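Local coordinates for protein malonyl-CoA decarboxylase (Rhodopseudomonas palustris, PDB 4KSA) that probably catalyses the decarboxylation of malonyl-CoA to acetyl-CoA and carbon dioxide, at residues A245-L250 / T262-S267; D213-G218 / I255-A260; L75-A80 / V137-A142; S61-Y66 / T133-K138. One frame throughout, in Å; residues are numbered along the deposited sequence.

Interaction 1. Residues A245-L250 / T262-S267; sequences APLLDL and TAVFYS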
# COMPACT_ATOMS: atom_id res chain seq x y z
N ALA A 245 -28.73 -17.45 22.98
CA ALA A 245 -29.66 -18.11 22.06
C ALA A 245 -30.18 -17.17 20.97
O ALA A 245 -30.04 -17.46 19.78
CB ALA A 245 -30.82 -18.71 22.83
N PRO A 246 -30.80 -16.04 21.36
CA PRO A 246 -31.31 -15.12 20.33
C PRO A 246 -30.24 -14.64 19.33
O PRO A 246 -30.39 -14.86 18.12
CB PRO A 246 -31.93 -13.99 21.15
CG PRO A 246 -31.19 -14.04 22.45
CD PRO A 246 -31.06 -15.51 22.71
N LEU A 247 -29.17 -14.02 19.82
CA LEU A 247 -28.11 -13.54 18.93
C LEU A 247 -27.74 -14.60 17.91
O LEU A 247 -27.65 -14.33 16.72
CB LEU A 247 -26.86 -13.19 19.74
CG LEU A 247 -26.96 -12.05 20.74
CD1 LEU A 247 -25.58 -11.76 21.30
CD2 LEU A 247 -27.50 -10.82 20.04
N LEU A 248 -27.53 -15.82 18.38
CA LEU A 248 -27.13 -16.91 17.50
C LEU A 248 -28.26 -17.48 16.64
O LEU A 248 -27.99 -18.22 15.70
CB LEU A 248 -26.52 -18.04 18.32
CG LEU A 248 -25.62 -17.59 19.48
CD1 LEU A 248 -25.07 -18.82 20.22
CD2 LEU A 248 -24.50 -16.71 18.96
N ASP A 249 -29.51 -17.14 16.95
CA ASP A 249 -30.63 -17.67 16.18
C ASP A 249 -30.62 -17.21 14.72
O ASP A 249 -30.84 -16.04 14.42
CB ASP A 249 -31.97 -17.29 16.82
CG ASP A 249 -33.18 -17.85 16.06
OD1 ASP A 249 -33.04 -18.93 15.43
OD2 ASP A 249 -34.26 -17.23 16.09
N LEU A 250 -30.37 -18.16 13.83
CA LEU A 250 -30.32 -17.88 12.40
C LEU A 250 -31.68 -17.44 11.89
O LEU A 250 -31.77 -16.64 10.96
CB LEU A 250 -29.83 -19.10 11.63
CG LEU A 250 -28.32 -19.37 11.72
CD1 LEU A 250 -27.56 -18.13 11.24
CD2 LEU A 250 -27.94 -19.70 13.17
N THR A 262 -25.91 -0.59 20.00
CA THR A 262 -25.05 -1.40 20.86
C THR A 262 -24.14 -2.35 20.09
O THR A 262 -24.53 -2.95 19.07
CB THR A 262 -25.89 -2.28 21.82
OG1 THR A 262 -27.05 -1.56 22.24
CG2 THR A 262 -25.08 -2.64 23.05
N ALA A 263 -22.93 -2.48 20.60
CA ALA A 263 -21.95 -3.38 20.03
C ALA A 263 -21.76 -4.47 21.08
O ALA A 263 -21.35 -4.18 22.21
CB ALA A 263 -20.64 -2.65 19.78
N VAL A 264 -22.08 -5.71 20.75
CA VAL A 264 -21.91 -6.76 21.73
C VAL A 264 -20.92 -7.91 21.39
O VAL A 264 -21.14 -8.75 20.50
CB VAL A 264 -23.27 -7.32 22.15
CG1 VAL A 264 -24.11 -7.64 20.95
CG2 VAL A 264 -23.08 -8.56 23.02
N PHE A 265 -19.82 -7.92 22.12
CA PHE A 265 -18.79 -8.92 21.98
C PHE A 265 -19.39 -10.20 22.51
O PHE A 265 -19.86 -10.23 23.63
CB PHE A 265 -17.58 -8.52 22.82
CG PHE A 265 -17.00 -7.22 22.41
CD1 PHE A 265 -16.22 -7.13 21.26
CD2 PHE A 265 -17.32 -6.05 23.09
CE1 PHE A 265 -15.78 -5.91 20.80
CE2 PHE A 265 -16.88 -4.82 22.63
CZ PHE A 265 -16.10 -4.75 21.48
N TYR A 266 -19.39 -11.25 21.71
CA TYR A 266 -19.98 -12.47 22.21
C TYR A 266 -19.08 -13.67 22.01
O TYR A 266 -19.46 -14.80 22.31
CB TYR A 266 -21.36 -12.69 21.57
CG TYR A 266 -21.35 -12.98 20.11
CD1 TYR A 266 -21.22 -14.30 19.65
CD2 TYR A 266 -21.48 -11.96 19.17
CE1 TYR A 266 -21.22 -14.59 18.28
CE2 TYR A 266 -21.48 -12.24 17.79
CZ TYR A 266 -21.35 -13.56 17.36
OH TYR A 266 -21.36 -13.85 16.02
N SER A 267 -17.88 -13.39 21.51
CA SER A 267 -16.87 -14.42 21.27
C SER A 267 -15.48 -13.83 21.14
O SER A 267 -15.26 -12.97 20.30
CB SER A 267 -17.17 -15.20 20.00
OG SER A 267 -16.23 -16.25 19.85
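The ring of Tyr-266 receives different neighbours on its two flanks: the CD2 methyl of Leu-248 approaches the CD1-CE1 side obliquely, 4.0 Å from Tyr-266 CE1, while the carbonyl oxygen of Val-264 lies in the ring plane at the opposite edge, 3.5 Å from Tyr-266 CD2. The case illustrates how a short helix is seated on a β-sheet: helix 244-248 rests on strand 262-270, an interior strand of the mixed sheet in the C-terminal domain, a family grouped with the acetyltransferases. Alternation along the strand decides which side chains take part. Val-264 and Tyr-266 point toward the helix, whereas Phe-265 between them points away and packs on Ile-285, Val-288 and Val-289 of helix 284-295, so the sheet has helices on both of its faces.

The ring stands where it does because Tyr-266 CG lies between the backbone N and the carbonyl carbon (chi1 68°). This carries the hydroxyl to His-197, whose NE2 is hydrogen-bonded to Tyr-266 OH, and that polar anchor holds the far end of the ring. Leu-248 starts out beside the contact, and only the end of its side chain reaches the ring. Leu-247, by contrast, aims straight at the strand and is buried. One of its methyls, CD1, bridges two strand residues that share a sheet face: Leu-247 CD1 lies 4.3 Å from Tyr-266 CB, and the same Leu-247 CD1 lies 4.4 Å from Val-264 CG1.

Interaction 2. Residues D213-G218 / I255-A260; sequences DRRCYG and IAASDA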
# COMPACT_ATOMS: atom_id res chain seq x y z
N ASP A 213 -25.35 -6.94 10.70
CA ASP A 213 -25.36 -6.71 12.14
C ASP A 213 -24.34 -7.61 12.85
O ASP A 213 -24.36 -7.77 14.07
CB ASP A 213 -26.78 -6.91 12.70
CG ASP A 213 -27.23 -8.36 12.70
OD1 ASP A 213 -26.86 -9.11 11.77
OD2 ASP A 213 -27.97 -8.75 13.64
N ARG A 214 -23.44 -8.18 12.05
CA ARG A 214 -22.36 -9.04 12.54
C ARG A 214 -21.03 -8.48 12.04
O ARG A 214 -20.94 -8.01 10.92
CB ARG A 214 -22.55 -10.47 12.05
CG ARG A 214 -23.73 -11.20 12.66
CD ARG A 214 -23.44 -11.68 14.08
NE ARG A 214 -24.66 -12.06 14.80
CZ ARG A 214 -25.53 -11.19 15.30
NH1 ARG A 214 -26.61 -11.62 15.93
NH2 ARG A 214 -25.32 -9.89 15.18
N ARG A 215 -20.00 -8.53 12.89
CA ARG A 215 -18.66 -8.04 12.55
C ARG A 215 -17.61 -8.72 13.38
O ARG A 215 -17.68 -8.67 14.60
CB ARG A 215 -18.55 -6.54 12.84
CG ARG A 215 -19.42 -5.66 12.02
CD ARG A 215 -18.59 -4.80 11.09
NE ARG A 215 -19.37 -3.70 10.55
CZ ARG A 215 -20.56 -3.84 9.96
NH1 ARG A 215 -21.09 -5.06 9.83
NH2 ARG A 215 -21.21 -2.78 9.51
N CYS A 216 -16.63 -9.37 12.76
CA CYS A 216 -15.56 -9.99 13.54
C CYS A 216 -14.23 -9.38 13.17
O CYS A 216 -14.01 -8.97 12.03
CB CYS A 216 -15.52 -11.49 13.35
SG CYS A 216 -15.97 -11.97 11.73
N TYR A 217 -13.35 -9.32 14.15
CA TYR A 217 -12.05 -8.73 13.96
C TYR A 217 -10.93 -9.73 14.25
O TYR A 217 -11.16 -10.81 14.81
CB TYR A 217 -11.93 -7.52 14.86
CG TYR A 217 -12.99 -6.49 14.55
CD1 TYR A 217 -12.78 -5.54 13.54
CD2 TYR A 217 -14.24 -6.52 15.18
CE1 TYR A 217 -13.79 -4.66 13.17
CE2 TYR A 217 -15.25 -5.64 14.80
CZ TYR A 217 -15.02 -4.71 13.79
OH TYR A 217 -16.01 -3.85 13.38
N GLY A 218 -9.73 -9.36 13.82
CA GLY A 218 -8.60 -10.22 14.04
C GLY A 218 -7.39 -9.41 14.42
O GLY A 218 -7.27 -8.25 14.03
N ILE A 255 -30.55 -6.43 11.43
CA ILE A 255 -30.87 -5.01 11.41
C ILE A 255 -29.75 -4.26 10.72
O ILE A 255 -28.60 -4.70 10.74
CB ILE A 255 -31.04 -4.46 12.85
CG1 ILE A 255 -29.68 -4.34 13.54
CG2 ILE A 255 -31.95 -5.38 13.65
CD1 ILE A 255 -29.73 -3.74 14.94
N ALA A 256 -30.07 -3.14 10.08
CA ALA A 256 -29.05 -2.37 9.40
C ALA A 256 -28.07 -1.92 10.46
O ALA A 256 -28.46 -1.50 11.55
CB ALA A 256 -29.68 -1.17 8.71
N ALA A 257 -26.78 -2.01 10.14
CA ALA A 257 -25.71 -1.64 11.06
C ALA A 257 -25.81 -0.20 11.51
O ALA A 257 -25.36 0.15 12.60
CB ALA A 257 -24.35 -1.90 10.40
N SER A 258 -26.39 0.64 10.66
CA SER A 258 -26.53 2.05 10.99
C SER A 258 -27.62 2.25 12.05
O SER A 258 -27.58 3.22 12.81
CB SER A 258 -26.87 2.84 9.72
OG SER A 258 -27.88 2.19 8.97
N ASP A 259 -28.57 1.32 12.09
CA ASP A 259 -29.68 1.37 13.05
C ASP A 259 -29.25 0.95 14.46
O ASP A 259 -29.82 1.39 15.45
CB ASP A 259 -30.83 0.46 12.60
CG ASP A 259 -31.58 1.00 11.40
OD1 ASP A 259 -32.42 0.26 10.84
OD2 ASP A 259 -31.34 2.17 11.01
N ALA A 260 -28.25 0.09 14.53
CA ALA A 260 -27.77 -0.40 15.82
C ALA A 260 -27.21 0.70 16.70
O ALA A 260 -26.74 1.72 16.21
CB ALA A 260 -26.72 -1.50 15.59
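Arg-215 NH1 is held by two backbone carbonyls. It donates to Arg-214 O at 3.1 Å with an N-H...O angle of 142°, and more weakly to Pro-212 O. The first oxygen lies close to the guanidinium plane, but the donor sits well above the carbonyl plane of Arg-214. The other terminal nitrogen reaches the second segment, where Arg-215 NH2 comes to 3.4 Å from the methyl carbon Ala-257 CB, which approaches the guanidinium obliquely. The same NH2 forms a salt bridge with Glu-295, so this group is pinned by carbonyls on one nitrogen and by a carboxylate on the other. A leucine here would remove all of these polar links and the group that lies against the methyl of Ala-257, and would probably leave Glu-295 without its charge mate.

As a worked example of how a loop is tied to a sheet, the contact sets the start of strand 214-220 against the connection between helix 244-248 and strand 262-270 in the C-terminal domain. The loop turns tightly at this point, with Asp-259 N bonded to Ala-256 O. The two backbones come nearest just ahead of the strand, where the CA atoms of Asp-213 and Ala-257 are 5.2 Å apart.

Asp-213 turns its CB to the loop, 3.5 Å from Ile-255 O and 4.0 Å from Ile-255 CG1. Its carboxylate is engaged separately: OD1 makes a salt bridge with Arg-252, and Asp-213 OD2 lies 3.3 Å from Arg-214 NH2, well out of that guanidinium plane, which makes the attraction one of charge alone.

Interaction 3. Residues L75-A80 / V137-A142; sequences LAFLDA and VKMREA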
# COMPACT_ATOMS: atom_id res chain seq x y z
N LEU A 75 8.69 -36.56 21.05
CA LEU A 75 8.70 -36.56 22.49
C LEU A 75 10.10 -36.75 23.08
O LEU A 75 10.46 -36.08 24.04
CB LEU A 75 7.75 -37.64 23.00
CG LEU A 75 7.11 -37.35 24.37
CD1 LEU A 75 5.96 -38.31 24.60
CD2 LEU A 75 8.16 -37.47 25.47
N ALA A 76 10.89 -37.65 22.51
CA ALA A 76 12.22 -37.88 23.06
C ALA A 76 13.02 -36.59 22.94
O ALA A 76 13.71 -36.20 23.88
CB ALA A 76 12.92 -39.01 22.32
N PHE A 77 12.90 -35.94 21.78
CA PHE A 77 13.62 -34.69 21.52
C PHE A 77 13.23 -33.58 22.50
O PHE A 77 14.09 -32.86 23.02
CB PHE A 77 13.38 -34.24 20.08
CG PHE A 77 13.92 -32.87 19.79
CD1 PHE A 77 13.07 -31.79 19.60
CD2 PHE A 77 15.29 -32.66 19.76
CE1 PHE A 77 13.57 -30.51 19.40
CE2 PHE A 77 15.81 -31.37 19.57
CZ PHE A 77 14.95 -30.29 19.39
N LEU A 78 11.93 -33.45 22.75
CA LEU A 78 11.46 -32.44 23.68
C LEU A 78 12.08 -32.74 25.03
O LEU A 78 12.56 -31.84 25.70
CB LEU A 78 9.94 -32.46 23.77
CG LEU A 78 9.15 -32.09 22.51
CD1 LEU A 78 7.66 -32.01 22.83
CD2 LEU A 78 9.64 -30.75 21.99
N ASP A 79 12.09 -34.02 25.43
CA ASP A 79 12.68 -34.40 26.71
C ASP A 79 14.17 -34.08 26.70
O ASP A 79 14.73 -33.65 27.69
CB ASP A 79 12.46 -35.88 27.01
CG ASP A 79 11.09 -36.15 27.65
OD1 ASP A 79 10.70 -35.38 28.55
OD2 ASP A 79 10.41 -37.13 27.26
N ALA A 80 14.80 -34.28 25.55
CA ALA A 80 16.22 -33.99 25.38
C ALA A 80 16.46 -32.50 25.65
O ALA A 80 17.52 -32.13 26.17
CB ALA A 80 16.68 -34.36 23.96
N VAL A 137 6.01 -22.35 17.40
CA VAL A 137 4.77 -22.23 18.13
C VAL A 137 4.13 -23.61 18.23
O VAL A 137 3.61 -24.00 19.28
CB VAL A 137 3.78 -21.26 17.45
CG1 VAL A 137 2.40 -21.34 18.12
CG2 VAL A 137 4.33 -19.84 17.52
N LYS A 138 4.18 -24.34 17.12
CA LYS A 138 3.61 -25.68 17.06
C LYS A 138 4.37 -26.57 18.01
O LYS A 138 3.78 -27.40 18.69
CB LYS A 138 3.67 -26.24 15.64
CG LYS A 138 2.28 -26.41 14.98
CD LYS A 138 1.55 -25.06 14.82
CE LYS A 138 2.24 -24.14 13.77
NZ LYS A 138 1.89 -22.68 13.82
N MSE A 139 5.68 -26.38 18.09
CA MSE A 139 6.53 -27.16 18.98
C MSE A 139 6.24 -26.82 20.44
O MSE A 139 6.23 -27.68 21.31
CB MSE A 139 8.01 -26.89 18.66
CG MSE A 139 9.01 -27.73 19.48
SE MSE A 139 10.85 -27.58 18.82
CE MSE A 139 11.67 -26.69 20.30
N ARG A 140 5.98 -25.55 20.72
CA ARG A 140 5.68 -25.15 22.07
C ARG A 140 4.33 -25.74 22.46
O ARG A 140 4.09 -26.09 23.61
CB ARG A 140 5.66 -23.62 22.17
CG ARG A 140 5.79 -23.12 23.59
CD ARG A 140 4.84 -21.98 23.89
NE ARG A 140 4.72 -21.82 25.33
CZ ARG A 140 3.82 -21.07 25.94
NH1 ARG A 140 3.81 -21.01 27.26
NH2 ARG A 140 2.92 -20.39 25.24
N GLU A 141 3.44 -25.86 21.49
CA GLU A 141 2.12 -26.44 21.75
C GLU A 141 2.31 -27.88 22.26
O GLU A 141 1.63 -28.32 23.18
CB GLU A 141 1.29 -26.44 20.46
CG GLU A 141 -0.09 -27.02 20.60
CD GLU A 141 -0.85 -27.04 19.28
OE1 GLU A 141 -1.93 -27.67 19.23
OE2 GLU A 141 -0.37 -26.43 18.28
N ALA A 142 3.27 -28.58 21.65
CA ALA A 142 3.60 -29.96 22.01
C ALA A 142 4.14 -30.05 23.43
O ALA A 142 3.69 -30.89 24.21
CB ALA A 142 4.63 -30.51 21.05
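Leu-78 is the main bump of this contact, with its two methyls straddling successive turns of the facing helix. Its CD1 settles 3.8 Å from Ala-142 CB, where the short side chain leaves a shallow place for it. The other branch lies against the stem of Met-139, with Leu-78 CD2 4.0 Å from Met-139 CG. Leu-78 and Met-139 run past each other in opposite directions, helping to fill the space between two backbones whose segment axes stay 11.3 Å apart. Tyr-66 of helix 52-68 packs on Leu-78, Met-139 and Ala-142.

Met-139, present as selenomethionine, is the answering bump. Its chain is extended through the first two torsions (chi1 -177°) and carries the selenium to the rim of Phe-77, 4.0 Å from Phe-77 CE1. The selenium lies almost in the ring plane, 89° off the normal, and the two side chains cross at about a right angle. This is an edge-on Met-aromatic contact. Phe-77 leaves its own helix beside the interface and only the far end of its side chain reaches the other helix, while Leu-39, Ile-40 and Ser-43 of helix 36-48 pack against that side chain. Phe-160 of helix 154-167 also touches Met-139.

The principle exemplified is interlocking by staggered long and short side chains at a nearly orthogonal crossing, -88° for the segments of helices 71-83 and 132-146, within an all-helical bundle.

Interaction 4. Residues S61-Y66 / T133-K138; sequences SLLAGY and TAALVK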
# COMPACT_ATOMS: atom_id res chain seq x y z
N SER A 61 16.68 -27.79 8.51
CA SER A 61 16.74 -29.24 8.47
C SER A 61 16.14 -29.85 9.74
O SER A 61 15.30 -30.75 9.65
CB SER A 61 18.21 -29.68 8.30
OG SER A 61 18.33 -30.93 7.63
N LEU A 62 16.56 -29.36 10.90
CA LEU A 62 16.07 -29.85 12.19
C LEU A 62 14.55 -29.73 12.32
O LEU A 62 13.88 -30.66 12.78
CB LEU A 62 16.76 -29.10 13.34
CG LEU A 62 16.52 -29.61 14.77
CD1 LEU A 62 17.64 -29.17 15.69
CD2 LEU A 62 15.19 -29.08 15.28
N LEU A 63 14.00 -28.59 11.91
CA LEU A 63 12.57 -28.37 11.99
C LEU A 63 11.81 -29.34 11.11
O LEU A 63 10.77 -29.88 11.53
CB LEU A 63 12.23 -26.93 11.59
CG LEU A 63 12.63 -25.89 12.63
CD1 LEU A 63 12.48 -24.49 12.08
CD2 LEU A 63 11.76 -26.06 13.84
N ALA A 64 12.32 -29.56 9.90
CA ALA A 64 11.67 -30.49 8.98
C ALA A 64 11.71 -31.90 9.56
O ALA A 64 10.74 -32.66 9.48
CB ALA A 64 12.36 -30.45 7.63
N GLY A 65 12.86 -32.24 10.14
CA GLY A 65 13.03 -33.55 10.74
C GLY A 65 12.05 -33.75 11.87
O GLY A 65 11.40 -34.79 11.96
N TYR A 66 11.95 -32.75 12.74
CA TYR A 66 11.04 -32.81 13.87
C TYR A 66 9.62 -33.04 13.39
O TYR A 66 8.91 -33.91 13.89
CB TYR A 66 11.12 -31.52 14.70
CG TYR A 66 10.11 -31.45 15.83
CD1 TYR A 66 8.88 -30.83 15.64
CD2 TYR A 66 10.36 -32.04 17.06
CE1 TYR A 66 7.93 -30.80 16.64
CE2 TYR A 66 9.42 -32.02 18.08
CZ TYR A 66 8.20 -31.39 17.86
OH TYR A 66 7.23 -31.36 18.85
N THR A 133 9.26 -19.45 13.18
CA THR A 133 8.39 -19.04 14.27
C THR A 133 7.14 -19.90 14.36
O THR A 133 6.75 -20.34 15.44
CB THR A 133 7.97 -17.59 14.13
OG1 THR A 133 9.14 -16.77 14.16
CG2 THR A 133 7.06 -17.19 15.27
N ALA A 134 6.51 -20.13 13.21
CA ALA A 134 5.29 -20.94 13.18
C ALA A 134 5.59 -22.34 13.70
O ALA A 134 4.84 -22.91 14.48
CB ALA A 134 4.74 -21.00 11.77
N ALA A 135 6.70 -22.90 13.25
CA ALA A 135 7.10 -24.23 13.68
C ALA A 135 7.37 -24.22 15.20
O ALA A 135 7.00 -25.16 15.91
CB ALA A 135 8.32 -24.67 12.91
N LEU A 136 8.02 -23.17 15.70
CA LEU A 136 8.31 -23.09 17.12
C LEU A 136 7.04 -22.99 17.94
O LEU A 136 6.99 -23.47 19.06
CB LEU A 136 9.20 -21.89 17.44
CG LEU A 136 10.72 -22.10 17.43
CD1 LEU A 136 11.10 -23.30 18.29
CD2 LEU A 136 11.18 -22.31 16.04
N VAL A 137 6.01 -22.35 17.40
CA VAL A 137 4.77 -22.23 18.13
C VAL A 137 4.13 -23.61 18.23
O VAL A 137 3.61 -24.00 19.28
CB VAL A 137 3.78 -21.26 17.45
CG1 VAL A 137 2.40 -21.34 18.12
CG2 VAL A 137 4.33 -19.84 17.52
N LYS A 138 4.18 -24.34 17.12
CA LYS A 138 3.61 -25.68 17.06
C LYS A 138 4.37 -26.57 18.01
O LYS A 138 3.78 -27.40 18.69
CB LYS A 138 3.67 -26.24 15.64
CG LYS A 138 2.28 -26.41 14.98
CD LYS A 138 1.55 -25.06 14.82
CE LYS A 138 2.24 -24.14 13.77
NZ LYS A 138 1.89 -22.68 13.82
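Leu-63 CD2 sits 3.8 Å from Ala-135 CB, and this meeting of a branched methyl with a lone one is the tight part of the contact. Because alanine offers no more than its CB, the helices can come close, with the CA atoms of Leu-63 and Ala-135 only 7.1 Å apart. Leu-63 CG lies anti to the carbonyl carbon (chi1 -72°), which sends its branches toward the facing helix. The same methyl also brushes the next residue, Leu-63 CD2 lying 4.4 Å from Leu-136 CD2. Leu-136 starts out facing away, and only the end of its side chain swings back; the side chain also packs on Ile-123 and Leu-126 of helix 118-126 and on Phe-160 and Phe-164 of helix 154-167.

Elsewhere the fit is slacker. Tyr-66 is buried but stands back from residues 133-138; its nearest approach is 5.3 Å, from Tyr-66 OH to Lys-138 O. Leu-136 is buried, Leu-63 and Ala-135 are partly exposed, and the exposed Lys-138, which leads its amine away, marks the solvent side. The seam shows how a small residue opposite a leucine permits close helix-helix packing, here between helices 52-68 and 132-146 of the all-helical N-terminal region.

How the interactions relate
The four contacts form two pairs. Interactions 4 and 3 both use helix 132-146 and share Val-137 and Lys-138; their other segments lie on the consecutive helices 52-68 and 71-83, and Tyr-66 joins them by packing on Phe-77, Leu-78, Met-139 and Ala-142. Interactions 1 and 2 alternate along the chain, reach the same sheet, and meet where Arg-214 NH1 probably donates to Leu-247 O. Within each pair the centres are 10 Å apart; between pairs they are about 38 to 41 Å apart, with no touch. The helical pair closes before the sheet pair opens, consistent with two separately packed regions in this two-domain protein.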